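Local coordinates for putative glucosidase lplD, ALPHA-GALACTURONIDASE (Bacillus subtilis, PDB 3FEF), which hydrolyses alpha-1,4-linked galacturonate oligomers, probably digalacturonate in nature, to release alpha-D-galacturonate, using NAD(+) and a manganese ion as cofactors, at residues A[32-38]-A[60-66]; A[48-52]-A[309-313]; A[97-103]-A[430-435]; A[93-97]-A[292-296]; A[182-187]-A[223-227]. Numbering follows the deposited sequence.

Contact 1: A[32-38]-A[60-66]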
# COMPACT_ATOMS: atom_id res chain seq x y z
N MSE A 32 -12.10 -9.76 39.69
CA MSE A 32 -10.65 -9.69 39.79
C MSE A 32 -10.14 -9.25 41.15
O MSE A 32 -10.85 -8.63 41.93
CB MSE A 32 -10.10 -8.69 38.78
CG MSE A 32 -10.33 -9.01 37.32
SE MSE A 32 -9.75 -7.50 36.20
CE MSE A 32 -11.03 -6.14 36.73
N SER A 33 -8.87 -9.53 41.41
CA SER A 33 -8.21 -8.96 42.57
C SER A 33 -6.70 -9.04 42.40
O SER A 33 -6.21 -9.86 41.62
CB SER A 33 -8.65 -9.68 43.85
OG SER A 33 -7.89 -10.86 44.02
N GLY A 34 -5.98 -8.21 43.14
CA GLY A 34 -4.52 -8.19 43.09
C GLY A 34 -3.99 -6.89 43.68
O GLY A 34 -4.53 -6.38 44.66
N THR A 35 -2.95 -6.33 43.06
CA THR A 35 -2.29 -5.15 43.62
C THR A 35 -2.10 -4.02 42.60
O THR A 35 -1.91 -4.25 41.40
CB THR A 35 -0.89 -5.51 44.13
OG1 THR A 35 -0.07 -5.83 43.01
CG2 THR A 35 -0.94 -6.72 45.05
N VAL A 36 -2.12 -2.79 43.10
CA VAL A 36 -1.85 -1.62 42.30
C VAL A 36 -0.61 -0.91 42.82
O VAL A 36 -0.62 -0.36 43.92
CB VAL A 36 -3.04 -0.66 42.36
CG1 VAL A 36 -2.79 0.55 41.48
CG2 VAL A 36 -4.32 -1.39 41.92
N ALA A 37 0.46 -0.93 42.03
CA ALA A 37 1.65 -0.14 42.35
C ALA A 37 1.45 1.29 41.84
O ALA A 37 1.33 1.51 40.62
CB ALA A 37 2.87 -0.76 41.72
N LEU A 38 1.41 2.25 42.76
CA LEU A 38 1.24 3.66 42.41
C LEU A 38 2.58 4.37 42.28
O LEU A 38 3.34 4.48 43.25
CB LEU A 38 0.38 4.36 43.46
CG LEU A 38 -1.05 3.87 43.72
CD1 LEU A 38 -1.61 4.50 44.98
CD2 LEU A 38 -1.96 4.18 42.55
N ARG A 60 -10.30 -6.11 48.12
CA ARG A 60 -10.11 -6.72 46.82
C ARG A 60 -8.74 -6.33 46.24
O ARG A 60 -8.00 -7.17 45.73
CB ARG A 60 -11.25 -6.25 45.91
CG ARG A 60 -11.21 -6.76 44.47
CD ARG A 60 -12.42 -6.24 43.68
NE ARG A 60 -13.69 -6.78 44.18
CZ ARG A 60 -13.86 -8.03 44.59
NH1 ARG A 60 -12.86 -8.89 44.55
NH2 ARG A 60 -15.05 -8.43 45.01
N TRP A 61 -8.42 -5.04 46.33
CA TRP A 61 -7.16 -4.55 45.80
C TRP A 61 -6.26 -3.89 46.85
O TRP A 61 -6.69 -3.04 47.59
CB TRP A 61 -7.42 -3.61 44.62
CG TRP A 61 -8.01 -4.34 43.43
CD1 TRP A 61 -9.33 -4.64 43.22
CD2 TRP A 61 -7.29 -4.87 42.32
NE1 TRP A 61 -9.47 -5.33 42.03
CE2 TRP A 61 -8.23 -5.47 41.46
CE3 TRP A 61 -5.94 -4.87 41.95
CZ2 TRP A 61 -7.86 -6.07 40.26
CZ3 TRP A 61 -5.58 -5.47 40.77
CH2 TRP A 61 -6.53 -6.06 39.93
N ARG A 62 -5.00 -4.31 46.89
CA ARG A 62 -4.03 -3.70 47.77
C ARG A 62 -3.20 -2.66 47.01
O ARG A 62 -2.61 -2.96 45.97
CB ARG A 62 -3.13 -4.76 48.40
CG ARG A 62 -1.84 -4.21 49.04
CD ARG A 62 -1.59 -4.88 50.38
NE ARG A 62 -0.30 -5.58 50.47
CZ ARG A 62 0.12 -6.27 51.54
NH1 ARG A 62 -0.66 -6.35 52.62
NH2 ARG A 62 1.31 -6.87 51.54
N TYR A 63 -3.19 -1.44 47.53
CA TYR A 63 -2.47 -0.35 46.91
C TYR A 63 -1.16 -0.12 47.64
O TYR A 63 -1.10 -0.22 48.85
CB TYR A 63 -3.31 0.91 46.97
CG TYR A 63 -4.53 0.84 46.09
CD1 TYR A 63 -5.69 0.20 46.52
CD2 TYR A 63 -4.51 1.39 44.81
CE1 TYR A 63 -6.80 0.13 45.71
CE2 TYR A 63 -5.62 1.32 43.99
CZ TYR A 63 -6.76 0.69 44.45
OH TYR A 63 -7.86 0.63 43.63
N GLU A 64 -0.11 0.19 46.88
CA GLU A 64 1.18 0.55 47.44
C GLU A 64 1.82 1.69 46.63
O GLU A 64 2.10 1.53 45.43
CB GLU A 64 2.10 -0.68 47.45
CG GLU A 64 3.34 -0.53 48.32
CD GLU A 64 4.52 -1.42 47.89
OE1 GLU A 64 4.32 -2.36 47.07
OE2 GLU A 64 5.66 -1.17 48.36
N ALA A 65 2.08 2.83 47.27
CA ALA A 65 2.91 3.88 46.65
C ALA A 65 4.38 3.44 46.57
O ALA A 65 4.97 3.08 47.58
CB ALA A 65 2.81 5.17 47.44
N VAL A 66 4.96 3.47 45.38
CA VAL A 66 6.35 3.05 45.18
C VAL A 66 7.18 4.20 44.61
O VAL A 66 6.64 5.13 44.00
CB VAL A 66 6.46 1.83 44.24
CG1 VAL A 66 5.73 0.62 44.83
CG2 VAL A 66 5.93 2.18 42.86
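Trp-61, Val-36, Tyr-63 and Leu-38 form the apolar centre, all on one face of two neighbouring parallel strands. Val-36 sits between the two aromatic residues of 60-66: its CG2 lies 3.8 Å from Trp-61 CE3 and its CB 3.5 Å from Tyr-63 CD2, a beta-branched side chain that suits an extended backbone and fills the gap between two rings. Leu-38 CD1 touches the same Tyr-63 CD2 at 4.3 Å. The indole also spreads under the start of the other segment, so that Ser-33 CA lies over its five-membered ring in a CH-pi contact, 4.0 Å from the centroid. Gly-34, without a side chain, lets the six-membered ring come close; a CB there would be tight against Trp-61 CZ3. Helix 18-28 covers this face through Leu-26 and Met-23.

Outward from this core run the backbone hydrogen bonds of a parallel pair, including Val-36 N to Arg-62 O (2.9 Å), Leu-38 N to Glu-64 O (2.9 Å) and Val-66 N to Leu-38 O (2.9 Å). Where the two segments begin, the hydrogen bonds are weak: Gly-34 N to Arg-60 O is 3.4 Å, and Arg-60 NH1, of the guanidinium, reaches Met-32 O at 3.3 Å. The charged side chains of Arg-62 and Glu-64 leave from the other face, where exposure suits them. With helix 43-53 as the crossover, the strands form a beta-alpha-beta unit at the edge of a Rossmann-type sheet, probably part of the NAD(+)-binding region.

Contact 2: A[48-52]-A[309-313]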
# COMPACT_ATOMS: atom_id res chain seq x y z
N LYS A 48 -1.05 9.32 49.42
CA LYS A 48 -2.43 9.61 49.77
C LYS A 48 -3.45 8.75 49.00
O LYS A 48 -4.44 8.29 49.57
CB LYS A 48 -2.72 11.09 49.57
CG LYS A 48 -2.03 11.96 50.61
CD LYS A 48 -2.20 13.42 50.29
CE LYS A 48 -1.39 14.28 51.25
NZ LYS A 48 -1.63 15.72 51.00
N ASN A 49 -3.22 8.53 47.71
CA ASN A 49 -4.03 7.59 46.97
C ASN A 49 -3.87 6.17 47.49
O ASN A 49 -4.78 5.35 47.39
CB ASN A 49 -3.68 7.63 45.48
CG ASN A 49 -4.48 8.67 44.74
OD1 ASN A 49 -5.55 9.06 45.19
ND2 ASN A 49 -3.97 9.12 43.59
N GLU A 50 -2.70 5.88 48.05
CA GLU A 50 -2.49 4.55 48.59
C GLU A 50 -3.37 4.34 49.82
O GLU A 50 -3.94 3.27 50.00
CB GLU A 50 -1.02 4.34 48.94
CG GLU A 50 -0.78 3.09 49.73
CD GLU A 50 0.42 3.22 50.64
OE1 GLU A 50 1.57 3.11 50.14
OE2 GLU A 50 0.21 3.44 51.85
N VAL A 51 -3.49 5.37 50.65
CA VAL A 51 -4.28 5.26 51.88
C VAL A 51 -5.78 5.25 51.57
O VAL A 51 -6.53 4.44 52.10
CB VAL A 51 -3.96 6.42 52.87
CG1 VAL A 51 -4.90 6.40 54.07
CG2 VAL A 51 -2.50 6.35 53.32
N ILE A 52 -6.22 6.15 50.70
CA ILE A 52 -7.60 6.11 50.23
C ILE A 52 -7.91 4.78 49.52
O ILE A 52 -8.96 4.18 49.72
CB ILE A 52 -7.87 7.27 49.29
CG1 ILE A 52 -7.77 8.60 50.05
CG2 ILE A 52 -9.21 7.10 48.60
CD1 ILE A 52 -7.60 9.82 49.14
N THR A 309 -9.38 15.30 48.84
CA THR A 309 -8.43 14.24 49.19
C THR A 309 -8.07 14.25 50.69
O THR A 309 -8.03 13.19 51.34
CB THR A 309 -7.13 14.35 48.39
OG1 THR A 309 -7.39 14.07 47.00
CG2 THR A 309 -6.08 13.38 48.95
N GLU A 310 -7.80 15.42 51.24
CA GLU A 310 -7.45 15.50 52.66
C GLU A 310 -8.65 15.10 53.53
O GLU A 310 -8.49 14.56 54.62
CB GLU A 310 -6.94 16.90 53.04
CG GLU A 310 -5.59 17.26 52.42
CD GLU A 310 -4.53 16.19 52.65
OE1 GLU A 310 -4.35 15.74 53.81
OE2 GLU A 310 -3.86 15.79 51.66
N ARG A 311 -9.84 15.35 53.01
CA ARG A 311 -11.08 15.00 53.70
C ARG A 311 -11.15 13.49 53.88
O ARG A 311 -11.29 13.00 55.01
CB ARG A 311 -12.27 15.47 52.88
CG ARG A 311 -13.45 15.98 53.71
CD ARG A 311 -14.59 16.43 52.80
NE ARG A 311 -15.18 15.29 52.10
CZ ARG A 311 -15.90 15.38 50.99
NH1 ARG A 311 -16.12 16.56 50.42
NH2 ARG A 311 -16.40 14.28 50.43
N LEU A 312 -11.06 12.76 52.78
CA LEU A 312 -11.10 11.31 52.82
C LEU A 312 -10.00 10.76 53.73
O LEU A 312 -10.22 9.80 54.45
CB LEU A 312 -10.99 10.71 51.41
CG LEU A 312 -12.07 11.16 50.41
CD1 LEU A 312 -11.70 10.76 48.97
CD2 LEU A 312 -13.45 10.62 50.77
N ILE A 313 -8.82 11.36 53.71
CA ILE A 313 -7.74 10.89 54.55
C ILE A 313 -8.03 11.11 56.04
O ILE A 313 -7.68 10.29 56.88
CB ILE A 313 -6.40 11.55 54.18
CG1 ILE A 313 -5.90 10.99 52.84
CG2 ILE A 313 -5.38 11.33 55.30
CD1 ILE A 313 -4.61 11.61 52.35
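Lys-48 and Glu-310 form the salt bridge of this contact, with Lys-48 NZ only 2.3 Å from Glu-310 OE2, a separation modelled very short, whose exact length should not be relied on. It ties helix 43-53, the crossover helix of a Rossmann-type beta-alpha-beta unit, to helix 295-314 of the C-terminal half of the chain. Lysine suits the place because its extended chain, with chi1 m and the other three angles t, carries the charge across the gap from a partly exposed position. Glu-310 points away at its CA-to-CB bond, but its m rotamers fold the carboxylate back to meet the ammonium. Glu-44 gives Lys-48 a second, long and weak ion pair.

Inside this polar edge the packing is aliphatic. The short helical segments cross at 47°, with axes 9.9 Å apart at closest approach, a spacing that medium-sized side chains can fill. Ile-52 is the main apolar residue from its helix, and its beta-branched side chain meets three residues of 309-313. Thr-309 serves two environments: its methyl faces Ile-52, while its hydroxyl is hydrogen-bonded to Gln-16 and Arg-20. Leu-312 and Ile-313, one helical turn further on, continue the apolar surface. Ile-52 CG1 lies 4.1 Å from both Leu-312 CB and Ile-313 CG1, while Ile-52 CD1 is 3.9 Å from Thr-309 CG2.

Contact 3: A[97-103]-A[430-435]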
# COMPACT_ATOMS: atom_id res chain seq x y z
N LEU A 97 -0.68 32.31 26.31
CA LEU A 97 0.25 33.19 25.59
C LEU A 97 -0.20 33.49 24.15
O LEU A 97 -0.10 34.61 23.69
CB LEU A 97 1.67 32.63 25.62
CG LEU A 97 2.73 33.63 25.16
CD1 LEU A 97 2.65 34.94 25.98
CD2 LEU A 97 4.13 33.03 25.25
N PRO A 98 -0.69 32.50 23.42
CA PRO A 98 -1.01 32.86 22.03
C PRO A 98 -2.09 33.93 21.88
O PRO A 98 -2.32 34.43 20.77
CB PRO A 98 -1.50 31.53 21.43
CG PRO A 98 -0.78 30.49 22.27
CD PRO A 98 -0.82 31.05 23.66
N GLU A 99 -2.76 34.28 22.97
CA GLU A 99 -3.82 35.29 22.95
C GLU A 99 -3.26 36.66 22.63
O GLU A 99 -3.97 37.53 22.12
CB GLU A 99 -4.58 35.34 24.28
CG GLU A 99 -5.24 34.02 24.64
CD GLU A 99 -5.96 34.03 25.99
OE1 GLU A 99 -5.90 35.06 26.72
OE2 GLU A 99 -6.58 32.99 26.32
N ARG A 100 -1.98 36.87 22.93
CA ARG A 100 -1.31 38.10 22.55
C ARG A 100 -1.24 38.25 21.04
O ARG A 100 -1.09 39.35 20.53
CB ARG A 100 0.11 38.10 23.09
CG ARG A 100 1.11 37.47 22.14
CD ARG A 100 2.47 37.58 22.74
NE ARG A 100 3.51 36.99 21.93
CZ ARG A 100 4.69 36.64 22.40
NH1 ARG A 100 4.96 36.84 23.69
NH2 ARG A 100 5.60 36.10 21.61
N CYS A 101 -1.33 37.13 20.31
CA CYS A 101 -1.40 37.18 18.85
C CYS A 101 -2.81 36.95 18.33
O CYS A 101 -2.99 36.71 17.14
CB CYS A 101 -0.50 36.13 18.22
SG CYS A 101 1.22 36.29 18.68
N GLY A 102 -3.79 36.99 19.22
CA GLY A 102 -5.19 36.85 18.80
C GLY A 102 -5.71 35.42 18.69
O GLY A 102 -6.81 35.20 18.18
N ILE A 103 -4.94 34.46 19.19
CA ILE A 103 -5.33 33.06 19.12
C ILE A 103 -5.91 32.57 20.44
O ILE A 103 -5.21 32.57 21.46
CB ILE A 103 -4.12 32.17 18.77
CG1 ILE A 103 -3.60 32.54 17.37
CG2 ILE A 103 -4.51 30.68 18.87
CD1 ILE A 103 -2.28 31.91 17.03
N GLN A 430 8.16 34.00 16.77
CA GLN A 430 8.39 34.62 18.05
C GLN A 430 7.51 33.98 19.13
O GLN A 430 7.99 33.58 20.20
CB GLN A 430 8.16 36.13 17.96
CG GLN A 430 8.52 36.87 19.24
CD GLN A 430 10.01 36.87 19.49
OE1 GLN A 430 10.78 37.41 18.70
NE2 GLN A 430 10.44 36.27 20.61
N LEU A 431 6.22 33.85 18.85
CA LEU A 431 5.33 33.10 19.74
C LEU A 431 5.89 31.71 20.05
O LEU A 431 6.01 31.33 21.20
CB LEU A 431 3.91 33.00 19.13
CG LEU A 431 2.90 32.15 19.92
CD1 LEU A 431 2.73 32.71 21.31
CD2 LEU A 431 1.57 32.11 19.21
N PHE A 432 6.25 30.96 19.01
CA PHE A 432 6.73 29.59 19.19
C PHE A 432 7.95 29.53 20.12
O PHE A 432 7.98 28.76 21.06
CB PHE A 432 7.04 28.96 17.83
CG PHE A 432 7.67 27.57 17.88
CD1 PHE A 432 6.88 26.45 18.06
CD2 PHE A 432 9.03 27.40 17.68
CE1 PHE A 432 7.45 25.17 18.07
CE2 PHE A 432 9.61 26.13 17.70
CZ PHE A 432 8.83 25.01 17.89
N ASN A 433 8.96 30.35 19.85
CA ASN A 433 10.15 30.41 20.70
C ASN A 433 9.85 30.80 22.15
O ASN A 433 10.43 30.25 23.09
CB ASN A 433 11.20 31.35 20.11
CG ASN A 433 11.78 30.82 18.81
OD1 ASN A 433 11.82 29.61 18.58
ND2 ASN A 433 12.25 31.73 17.96
N ASP A 434 8.92 31.74 22.34
CA ASP A 434 8.52 32.14 23.69
C ASP A 434 7.89 30.97 24.45
O ASP A 434 8.12 30.81 25.65
CB ASP A 434 7.56 33.32 23.64
CG ASP A 434 8.25 34.63 23.28
OD1 ASP A 434 9.49 34.68 23.40
OD2 ASP A 434 7.58 35.60 22.86
N MSE A 435 7.11 30.17 23.74
CA MSE A 435 6.40 29.05 24.34
C MSE A 435 7.35 27.90 24.67
O MSE A 435 7.13 27.15 25.62
CB MSE A 435 5.26 28.56 23.43
CG MSE A 435 4.13 29.55 23.30
SE MSE A 435 2.74 28.95 22.10
CE MSE A 435 1.81 27.69 23.28
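Leu-431 lays its isobutyl group against the turn 97-103, over Pro-98 and Leu-97, and more of its surface is covered there than that of any other residue in the contact. Its CD1 lies 3.8 Å from Pro-98 CA and 4.0 Å from Leu-97 CG, while CD2 is 3.8 Å from Pro-98 CB, 4.2 Å from Cys-101 SG and 4.4 Å from Ile-103 CD1. A branched leucine fits here because its two methyls can touch several apolar side chains at once. One turn later on the helix the selenium of Met-435 rests 3.8 Å from Pro-98 CG, and its CG lies 4.0 Å from Leu-97 CD2; this long, flexible residue is selenomethionine in the model.

At the solvent side Arg-100 stretches over the leucine, whose CD1 lies under one face of the guanidinium, and forms a salt bridge with Asp-434. Arg-100 NH2 to Asp-434 OD2 is very short as modelled, 2.4 Å, a length not to be taken literally, and NH1 makes a weak second bond to the same oxygen. Gln-430 NE2 makes a weak hydrogen bond of 3.3 Å to Asp-434 OD1, one turn along the same helix.

The loop 97-103 follows helix 88-96 and leads towards helix 112-136, whose Pro-113 packs on Pro-98 and Ile-103 while its Ile-117 touches Met-435. Helix 425-435, near the end of the modelled chain, thus lies against this corner, with Phe-415 of helix 408-417 also touching Leu-431 and Met-435.

Contact 4: A[93-97]-A[292-296]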
# COMPACT_ATOMS: atom_id res chain seq x y z
N VAL A 93 1.15 29.06 29.86
CA VAL A 93 1.81 29.42 28.61
C VAL A 93 1.17 28.70 27.41
O VAL A 93 0.71 29.34 26.48
CB VAL A 93 3.32 29.15 28.68
CG1 VAL A 93 3.99 29.53 27.35
CG2 VAL A 93 3.93 29.93 29.85
N ASP A 94 1.13 27.37 27.42
CA ASP A 94 0.46 26.63 26.34
C ASP A 94 -0.86 27.32 25.96
O ASP A 94 -1.10 27.65 24.81
CB ASP A 94 0.11 25.19 26.76
CG ASP A 94 1.33 24.36 27.12
OD1 ASP A 94 2.45 24.77 26.80
OD2 ASP A 94 1.15 23.28 27.72
N VAL A 95 -1.71 27.51 26.95
CA VAL A 95 -3.09 27.92 26.69
C VAL A 95 -3.30 29.42 26.51
O VAL A 95 -4.13 29.82 25.71
CB VAL A 95 -4.03 27.37 27.79
CG1 VAL A 95 -5.47 27.72 27.50
CG2 VAL A 95 -3.85 25.85 27.91
N HIS A 96 -2.55 30.27 27.21
CA HIS A 96 -2.88 31.71 27.20
C HIS A 96 -1.95 32.65 26.42
O HIS A 96 -2.41 33.67 25.88
CB HIS A 96 -3.11 32.23 28.63
CG HIS A 96 -4.32 31.64 29.28
ND1 HIS A 96 -5.60 31.98 28.91
CD2 HIS A 96 -4.44 30.71 30.25
CE1 HIS A 96 -6.47 31.29 29.64
NE2 HIS A 96 -5.79 30.51 30.46
N LEU A 97 -0.68 32.31 26.31
CA LEU A 97 0.25 33.19 25.59
C LEU A 97 -0.20 33.49 24.15
O LEU A 97 -0.10 34.61 23.69
CB LEU A 97 1.67 32.63 25.62
CG LEU A 97 2.73 33.63 25.16
CD1 LEU A 97 2.65 34.94 25.98
CD2 LEU A 97 4.13 33.03 25.25
N LEU A 292 -14.50 28.13 27.16
CA LEU A 292 -13.08 27.85 27.14
C LEU A 292 -12.76 27.37 28.54
O LEU A 292 -13.53 27.61 29.46
CB LEU A 292 -12.30 29.11 26.82
CG LEU A 292 -12.76 29.97 25.65
CD1 LEU A 292 -11.86 31.18 25.55
CD2 LEU A 292 -12.77 29.18 24.32
N THR A 293 -11.66 26.66 28.72
CA THR A 293 -11.19 26.30 30.04
C THR A 293 -9.90 27.05 30.34
O THR A 293 -8.84 26.67 29.85
CB THR A 293 -10.89 24.80 30.14
OG1 THR A 293 -12.09 24.05 29.88
CG2 THR A 293 -10.36 24.43 31.53
N PRO A 294 -9.99 28.11 31.16
CA PRO A 294 -8.82 28.92 31.47
C PRO A 294 -7.94 28.17 32.45
O PRO A 294 -8.44 27.33 33.20
CB PRO A 294 -9.42 30.17 32.15
CG PRO A 294 -10.91 29.84 32.42
CD PRO A 294 -11.13 28.40 32.05
N ILE A 295 -6.65 28.48 32.50
CA ILE A 295 -5.77 27.71 33.39
C ILE A 295 -6.09 27.92 34.86
O ILE A 295 -5.77 27.08 35.69
CB ILE A 295 -4.30 27.97 33.14
CG1 ILE A 295 -3.93 27.54 31.71
CG2 ILE A 295 -3.44 27.21 34.16
CD1 ILE A 295 -4.49 26.17 31.33
N SER A 296 -6.72 29.04 35.19
CA SER A 296 -7.10 29.33 36.56
C SER A 296 -8.14 28.33 37.04
O SER A 296 -8.14 27.91 38.20
CB SER A 296 -7.66 30.75 36.65
OG SER A 296 -8.79 30.85 35.82
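Thr-293 leads into the contact with its backbone: its O lies 4.2 Å from Val-95 CG1, while its hydroxyl turns elsewhere, to a hydrogen bond with Arg-271. Pro-294 follows at the N-cap position of helix 295-314; its rigid ring suits a point where the chain changes from extended to helical, and its CA sits 3.6 Å from His-96 NE2, at the edge of the imidazole. Ile-295 opens the helix. Its amide has no carbonyl of a preceding turn to bind, and Ile-295 N donates to His-96 NE2 at 3.0 Å with a nearly straight N-H...N angle of 167°. A side chain distant in sequence thus accepts the first amide of helix 295-314, joining the N-terminal Rossmann-type part of this family 4 hydrolase to its C-terminal half. The other ring nitrogen, ND1, is hydrogen-bonded to Glu-99, so both ring nitrogens have partners. The side chain of Ile-295 then packs inward: its CD1 touches Val-95 CG2 at 3.5 Å, and its CG1 lies 3.5 Å from His-96 CD2.

Contact 5: A[182-187]-A[223-227]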
# COMPACT_ATOMS: atom_id res chain seq x y z
N MSE A 182 -31.75 11.71 22.60
CA MSE A 182 -32.44 12.09 21.39
C MSE A 182 -33.48 11.04 21.01
O MSE A 182 -34.59 11.37 20.61
CB MSE A 182 -31.44 12.31 20.25
CG MSE A 182 -32.05 12.26 18.86
SE MSE A 182 -30.65 12.04 17.47
CE MSE A 182 -30.43 10.10 17.62
N VAL A 183 -33.10 9.77 21.14
CA VAL A 183 -34.01 8.65 20.94
C VAL A 183 -35.27 8.77 21.81
O VAL A 183 -36.39 8.62 21.33
CB VAL A 183 -33.32 7.32 21.27
CG1 VAL A 183 -34.34 6.17 21.31
CG2 VAL A 183 -32.17 7.03 20.26
N THR A 184 -35.07 9.03 23.10
CA THR A 184 -36.18 9.26 24.00
C THR A 184 -37.00 10.48 23.58
O THR A 184 -38.22 10.41 23.49
CB THR A 184 -35.69 9.50 25.43
OG1 THR A 184 -34.95 8.36 25.86
CG2 THR A 184 -36.88 9.71 26.37
N GLU A 185 -36.34 11.60 23.33
CA GLU A 185 -37.08 12.80 22.97
C GLU A 185 -37.75 12.76 21.60
O GLU A 185 -38.78 13.37 21.41
CB GLU A 185 -36.22 14.04 23.07
CG GLU A 185 -37.07 15.29 23.09
CD GLU A 185 -36.47 16.41 22.31
OE1 GLU A 185 -35.46 16.98 22.79
OE2 GLU A 185 -37.00 16.72 21.21
N ARG A 186 -37.16 12.06 20.64
CA ARG A 186 -37.70 12.06 19.29
C ARG A 186 -38.67 10.90 19.12
O ARG A 186 -39.59 10.98 18.31
CB ARG A 186 -36.59 11.95 18.23
CG ARG A 186 -35.41 12.93 18.36
CD ARG A 186 -35.84 14.39 18.26
NE ARG A 186 -36.80 14.62 17.19
CZ ARG A 186 -37.61 15.67 17.12
NH1 ARG A 186 -37.58 16.59 18.08
NH2 ARG A 186 -38.46 15.79 16.11
N LEU A 187 -38.47 9.83 19.87
CA LEU A 187 -39.23 8.61 19.63
C LEU A 187 -40.08 8.23 20.82
O LEU A 187 -41.01 7.44 20.70
CB LEU A 187 -38.29 7.45 19.28
CG LEU A 187 -37.27 7.74 18.17
CD1 LEU A 187 -36.42 6.51 17.84
CD2 LEU A 187 -37.97 8.29 16.92
N ILE A 223 -32.47 10.52 12.16
CA ILE A 223 -33.04 11.15 13.34
C ILE A 223 -32.16 12.28 13.85
O ILE A 223 -32.67 13.32 14.27
CB ILE A 223 -33.23 10.13 14.49
CG1 ILE A 223 -34.27 9.09 14.08
CG2 ILE A 223 -33.67 10.83 15.75
CD1 ILE A 223 -34.57 8.08 15.18
N PHE A 224 -30.84 12.11 13.81
CA PHE A 224 -29.97 13.18 14.24
C PHE A 224 -30.09 14.35 13.26
O PHE A 224 -29.95 15.50 13.63
CB PHE A 224 -28.53 12.71 14.33
CG PHE A 224 -27.60 13.73 14.90
CD1 PHE A 224 -27.05 14.72 14.10
CD2 PHE A 224 -27.26 13.69 16.25
CE1 PHE A 224 -26.15 15.65 14.64
CE2 PHE A 224 -26.40 14.61 16.79
CZ PHE A 224 -25.83 15.59 15.98
N ARG A 225 -30.36 14.06 11.99
CA ARG A 225 -30.53 15.13 11.02
C ARG A 225 -31.74 16.01 11.38
O ARG A 225 -31.64 17.23 11.39
CB ARG A 225 -30.61 14.58 9.59
CG ARG A 225 -30.99 15.66 8.55
CD ARG A 225 -30.51 15.34 7.13
NE ARG A 225 -30.31 13.91 6.85
CZ ARG A 225 -31.25 12.97 6.99
NH1 ARG A 225 -30.96 11.71 6.70
NH2 ARG A 225 -32.48 13.28 7.43
N GLU A 226 -32.87 15.39 11.72
CA GLU A 226 -34.06 16.14 12.19
C GLU A 226 -33.77 16.89 13.46
O GLU A 226 -34.08 18.08 13.60
CB GLU A 226 -35.25 15.20 12.41
CG GLU A 226 -35.91 14.79 11.10
CD GLU A 226 -36.50 13.39 11.14
OE1 GLU A 226 -36.82 12.91 12.24
OE2 GLU A 226 -36.64 12.77 10.06
N PHE A 227 -33.16 16.17 14.40
CA PHE A 227 -32.75 16.70 15.67
C PHE A 227 -31.90 17.95 15.49
O PHE A 227 -32.06 18.94 16.19
CB PHE A 227 -31.92 15.61 16.35
CG PHE A 227 -31.74 15.81 17.80
CD1 PHE A 227 -32.84 16.01 18.61
CD2 PHE A 227 -30.47 15.73 18.36
CE1 PHE A 227 -32.69 16.17 19.96
CE2 PHE A 227 -30.29 15.89 19.72
CZ PHE A 227 -31.41 16.11 20.53
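The aromatic contacts centre on Met-182, modelled as selenomethionine, with SE in place of sulfur. Its CG sits over the face of the Phe-227 ring in a CH-pi contact, 3.7 Å from the centroid and only 12° off the normal. Its SE makes Met-aromatic contacts with both rings, 4.4 Å from the Phe-227 centroid and 5.2 Å from that of Phe-224, oblique in each case; the long, flexible methionine side chain can reach both.

Aliphatic packing completes the interface. Ile-223 CG2 lies 3.7 Å from Met-182 SE and 3.8 Å from Arg-186 CG, while its CD1 meets Leu-187 CD1 at 3.6 Å.

Polar groups stay at the margin. Arg-186 lays its methylene CD 3.4 Å from Phe-227 CD1 and pairs its charge with Glu-185 of the same helix (Arg-186 NH1 to Glu-185 OE2, 3.2 Å); Glu-185 is also hydrogen-bonded to Tyr-231.

The short segments cross at 75° with axes 10.8 Å apart, a steep helix-helix packing with Met-aromatic contacts that joins helix 171-187 of the N-terminal Rossmann-type part to helix 220-231 of the C-terminal part.

In the fold
Contacts 1 and 2 are neighbours, their centres about 15 Å apart: helix 43-53 connects the two strands of contact 1 and supplies one side of contact 2, and Glu-50 of that helix touches Ala-65. Contacts 3 and 4 form a second pair, centres about 12 Å apart, sharing Leu-97 where helix 88-96 runs into its loop. Helix 295-314 spans between the pairs, entering contact 4 at its start and contact 2 near its end, although their centres lie about 29 Å apart. Contact 5 stands alone, its centre at least 36 Å from the others, and along the chain is nested inside contacts 2, 3 and 4. Contacts 2 to 5 thus join the N-terminal Rossmann-type part to later helices at three regions.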